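Local coordinates for Thiol:disulfide interchange protein (Proteus mirabilis, PDB 4OD7), which probably catalyses dithiol-disulfide exchange in the periplasm as a thioredoxin-fold oxidase of the DsbA type, helping secreted proteins and virulence factors to fold, at residues Asp4-Lys16 with Asp157-Ala169. The protein carries 1 engineered substitution. Numbering follows the deposited sequence.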
# COMPACT_ATOMS: atom_id res chain seq x y z
N ASP A 4 -13.70 -7.37 -20.93
CA ASP A 4 -13.72 -6.01 -21.48
C ASP A 4 -13.51 -5.07 -20.35
O ASP A 4 -14.05 -5.31 -19.27
CB ASP A 4 -15.06 -5.61 -22.13
CG ASP A 4 -15.44 -6.47 -23.28
OD1 ASP A 4 -14.62 -6.62 -24.20
OD2 ASP A 4 -16.60 -6.96 -23.28
N ILE A 5 -12.72 -4.03 -20.54
CA ILE A 5 -12.55 -3.11 -19.44
C ILE A 5 -13.32 -1.87 -19.89
O ILE A 5 -13.13 -1.39 -21.02
CB ILE A 5 -11.04 -2.81 -19.17
CG1 ILE A 5 -10.28 -4.09 -18.77
CG2 ILE A 5 -10.87 -1.70 -18.15
CD1 ILE A 5 -9.43 -4.69 -19.88
N SER A 6 -14.17 -1.35 -19.02
CA SER A 6 -14.94 -0.15 -19.31
C SER A 6 -14.93 0.72 -18.08
O SER A 6 -14.93 0.20 -16.96
CB SER A 6 -16.37 -0.47 -19.73
OG SER A 6 -16.87 0.55 -20.59
N GLU A 7 -14.98 2.02 -18.26
CA GLU A 7 -14.96 2.92 -17.14
C GLU A 7 -16.22 2.61 -16.34
O GLU A 7 -17.28 2.25 -16.91
CB GLU A 7 -14.84 4.37 -17.61
CG GLU A 7 -14.38 5.32 -16.52
CD GLU A 7 -15.44 6.21 -16.00
OE1 GLU A 7 -15.66 6.18 -14.78
OE2 GLU A 7 -16.05 6.94 -16.83
N GLY A 8 -16.10 2.69 -15.02
CA GLY A 8 -17.20 2.41 -14.10
C GLY A 8 -17.37 0.94 -13.72
O GLY A 8 -18.03 0.64 -12.73
N LYS A 9 -16.74 0.03 -14.45
CA LYS A 9 -16.85 -1.38 -14.13
C LYS A 9 -15.67 -1.85 -13.29
O LYS A 9 -15.81 -2.08 -12.11
CB LYS A 9 -16.96 -2.22 -15.38
CG LYS A 9 -17.56 -3.56 -15.05
CD LYS A 9 -17.34 -4.60 -16.12
CE LYS A 9 -17.85 -5.93 -15.64
NZ LYS A 9 -19.31 -5.87 -15.40
N GLN A 10 -14.52 -2.04 -13.91
CA GLN A 10 -13.34 -2.46 -13.17
C GLN A 10 -12.56 -1.26 -12.66
O GLN A 10 -11.53 -1.45 -12.05
CB GLN A 10 -12.42 -3.37 -13.99
CG GLN A 10 -13.02 -4.70 -14.40
CD GLN A 10 -13.74 -4.64 -15.70
OE1 GLN A 10 -14.01 -3.57 -16.23
NE2 GLN A 10 -13.99 -5.81 -16.27
N TYR A 11 -12.99 -0.03 -12.95
CA TYR A 11 -12.23 1.15 -12.52
C TYR A 11 -13.06 2.40 -12.70
O TYR A 11 -14.10 2.33 -13.33
CB TYR A 11 -10.95 1.32 -13.34
CG TYR A 11 -11.20 1.84 -14.77
CD1 TYR A 11 -11.07 3.20 -15.06
CD2 TYR A 11 -11.54 0.97 -15.81
CE1 TYR A 11 -11.30 3.68 -16.35
CE2 TYR A 11 -11.77 1.45 -17.10
CZ TYR A 11 -11.64 2.80 -17.37
OH TYR A 11 -11.85 3.28 -18.66
N THR A 12 -12.61 3.52 -12.15
CA THR A 12 -13.26 4.81 -12.35
C THR A 12 -12.20 5.87 -12.65
O THR A 12 -11.03 5.66 -12.36
CB THR A 12 -14.09 5.27 -11.13
OG1 THR A 12 -13.26 5.53 -10.00
CG2 THR A 12 -15.16 4.25 -10.77
N ASN A 13 -12.59 7.00 -13.24
CA ASN A 13 -11.63 8.05 -13.60
C ASN A 13 -11.36 8.97 -12.41
O ASN A 13 -12.30 9.36 -11.73
CB ASN A 13 -12.15 8.89 -14.77
CG ASN A 13 -12.18 8.13 -16.09
OD1 ASN A 13 -13.12 8.26 -16.85
ND2 ASN A 13 -11.16 7.34 -16.36
N LEU A 14 -10.12 9.33 -12.11
CA LEU A 14 -9.93 10.34 -11.09
C LEU A 14 -10.50 11.64 -11.62
O LEU A 14 -10.26 11.97 -12.77
CB LEU A 14 -8.46 10.50 -10.71
CG LEU A 14 -7.97 9.74 -9.47
CD1 LEU A 14 -7.98 8.26 -9.66
CD2 LEU A 14 -6.55 10.23 -9.19
N SER A 15 -11.19 12.40 -10.77
CA SER A 15 -11.76 13.68 -11.20
C SER A 15 -10.69 14.77 -11.43
O SER A 15 -10.90 15.68 -12.22
CB SER A 15 -12.84 14.15 -10.21
OG SER A 15 -12.33 14.43 -8.92
N LYS A 16 -9.56 14.68 -10.74
CA LYS A 16 -8.44 15.61 -10.94
C LYS A 16 -7.14 14.82 -10.93
O LYS A 16 -6.52 14.67 -9.89
CB LYS A 16 -8.38 16.68 -9.86
CG LYS A 16 -7.44 17.85 -10.19
CD LYS A 16 -7.35 18.83 -9.02
CE LYS A 16 -8.72 19.40 -8.66
NZ LYS A 16 -8.66 20.36 -7.53
N ASP A 157 -1.54 5.42 -13.55
CA ASP A 157 -1.20 6.57 -14.39
C ASP A 157 -1.74 7.90 -13.87
O ASP A 157 -1.86 8.89 -14.63
CB ASP A 157 -1.67 6.33 -15.82
CG ASP A 157 -0.90 5.21 -16.49
OD1 ASP A 157 0.30 5.04 -16.16
OD2 ASP A 157 -1.50 4.48 -17.31
N GLY A 158 -1.98 7.95 -12.56
CA GLY A 158 -2.53 9.12 -11.90
C GLY A 158 -3.92 9.48 -12.39
O GLY A 158 -4.41 10.57 -12.10
N LYS A 159 -4.57 8.56 -13.10
CA LYS A 159 -5.81 8.87 -13.84
C LYS A 159 -6.94 7.85 -13.61
O LYS A 159 -8.11 8.24 -13.63
CB LYS A 159 -5.54 9.05 -15.35
CG LYS A 159 -5.26 7.81 -16.18
CD LYS A 159 -5.08 8.20 -17.66
CE LYS A 159 -3.83 7.55 -18.29
NZ LYS A 159 -3.70 7.73 -19.78
N TYR A 160 -6.63 6.58 -13.39
CA TYR A 160 -7.67 5.55 -13.23
C TYR A 160 -7.64 4.96 -11.83
O TYR A 160 -6.62 4.44 -11.41
CB TYR A 160 -7.50 4.40 -14.22
CG TYR A 160 -7.38 4.77 -15.69
CD1 TYR A 160 -8.45 5.36 -16.36
CD2 TYR A 160 -6.20 4.53 -16.41
CE1 TYR A 160 -8.36 5.69 -17.70
CE2 TYR A 160 -6.11 4.86 -17.76
CZ TYR A 160 -7.19 5.45 -18.40
OH TYR A 160 -7.14 5.80 -19.75
N LYS A 161 -8.77 5.01 -11.13
CA LYS A 161 -8.88 4.36 -9.83
C LYS A 161 -9.55 3.00 -9.96
O LYS A 161 -10.70 2.87 -10.39
CB LYS A 161 -9.63 5.26 -8.85
CG LYS A 161 -9.67 4.72 -7.45
CD LYS A 161 -10.40 5.64 -6.51
CE LYS A 161 -9.43 6.79 -6.14
NZ LYS A 161 -9.86 7.73 -5.06
N MET A 162 -8.79 1.97 -9.58
CA MET A 162 -9.32 0.61 -9.52
C MET A 162 -10.60 0.47 -8.70
O MET A 162 -10.75 1.10 -7.67
CB MET A 162 -8.30 -0.35 -8.95
CG MET A 162 -7.09 -0.53 -9.79
SD MET A 162 -7.41 -1.24 -11.39
CE MET A 162 -7.92 -2.92 -11.10
N LYS A 163 -11.52 -0.31 -9.23
CA LYS A 163 -12.75 -0.68 -8.56
C LYS A 163 -12.66 -2.12 -8.07
O LYS A 163 -12.93 -3.05 -8.83
CB LYS A 163 -13.93 -0.51 -9.50
CG LYS A 163 -15.20 -0.26 -8.81
CD LYS A 163 -16.30 0.12 -9.79
CE LYS A 163 -17.47 -0.85 -9.68
NZ LYS A 163 -18.36 -0.59 -8.54
N ASN A 164 -12.22 -2.28 -6.83
CA ASN A 164 -11.88 -3.60 -6.27
C ASN A 164 -13.09 -4.52 -6.20
O ASN A 164 -12.95 -5.74 -6.20
CB ASN A 164 -11.19 -3.46 -4.91
CG ASN A 164 -9.79 -2.83 -5.01
OD1 ASN A 164 -9.38 -2.36 -6.05
ND2 ASN A 164 -9.10 -2.77 -3.88
N ASP A 165 -14.27 -3.91 -6.07
CA ASP A 165 -15.54 -4.66 -6.03
C ASP A 165 -16.11 -4.78 -7.44
O ASP A 165 -17.25 -5.11 -7.62
CB ASP A 165 -16.55 -3.99 -5.10
CG ASP A 165 -17.24 -2.81 -5.69
OD1 ASP A 165 -16.74 -2.21 -6.60
OD2 ASP A 165 -18.30 -2.40 -5.17
N GLY A 166 -15.29 -4.48 -8.42
CA GLY A 166 -15.69 -4.49 -9.80
C GLY A 166 -14.94 -5.56 -10.57
O GLY A 166 -15.19 -5.79 -11.77
N ILE A 167 -14.01 -6.23 -9.89
CA ILE A 167 -13.31 -7.37 -10.44
C ILE A 167 -13.99 -8.66 -9.98
O ILE A 167 -14.29 -8.82 -8.80
CB ILE A 167 -11.83 -7.37 -10.03
CG1 ILE A 167 -11.12 -6.25 -10.77
CG2 ILE A 167 -11.14 -8.66 -10.39
CD1 ILE A 167 -9.88 -5.86 -10.16
N SER A 168 -14.31 -9.54 -10.93
CA SER A 168 -15.05 -10.76 -10.66
C SER A 168 -14.12 -12.00 -10.73
O SER A 168 -13.16 -12.03 -11.50
CB SER A 168 -16.20 -10.92 -11.64
OG SER A 168 -16.97 -12.05 -11.29
N ALA A 169 -14.37 -12.97 -9.87
CA ALA A 169 -13.53 -14.16 -9.80
C ALA A 169 -14.23 -15.27 -9.06
O ALA A 169 -15.13 -15.05 -8.24
CB ALA A 169 -12.20 -13.86 -9.13
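The edge of the thioredoxin-fold sheet is formed where T12 of the outermost strand 11-13 pairs with K161 of strand 160-162. The short axes run at 151°, so the pairing is antiparallel, and T12 and K161 make its hydrogen-bonded pair: T12 N reaches K161 O at 2.7 Å, while K161 N returns to T12 O. The pairing extends past the strands at both ends, through L14 N to K159 O (2.7 Å) and K163 N to Q10 O (3.0 Å).

Y160 shares one face of the sheet with N13, and the Y11 ring lies diagonally alongside the Y160 ring. Their planes are 81° apart, and Y11 CE1 comes within 3.3 Å of Y160 CD1 in an oblique approach; K159 CG sits over one face of the Y160 ring, displaced toward its rim. T12 and K161 point to the other face, where L14 crosses the lysine chain at about a right angle, its CD1 3.5 Å from K161 CB. K163 CG starts anti to its backbone N (chi1 -154°), and further bends along the chain carry CD and CE past the K9 and G8 carbonyls; NZ then bridges to D165 OD1 at 3.0 Å within the type I turn K163-G166.

Helix 172-187 backs M162 and Y160, and D165 packs on the bound peptide's backbone. An N-terminal edge strand added antiparallel to the last sheet hairpin is characteristic of the DsbA thioredoxin domain.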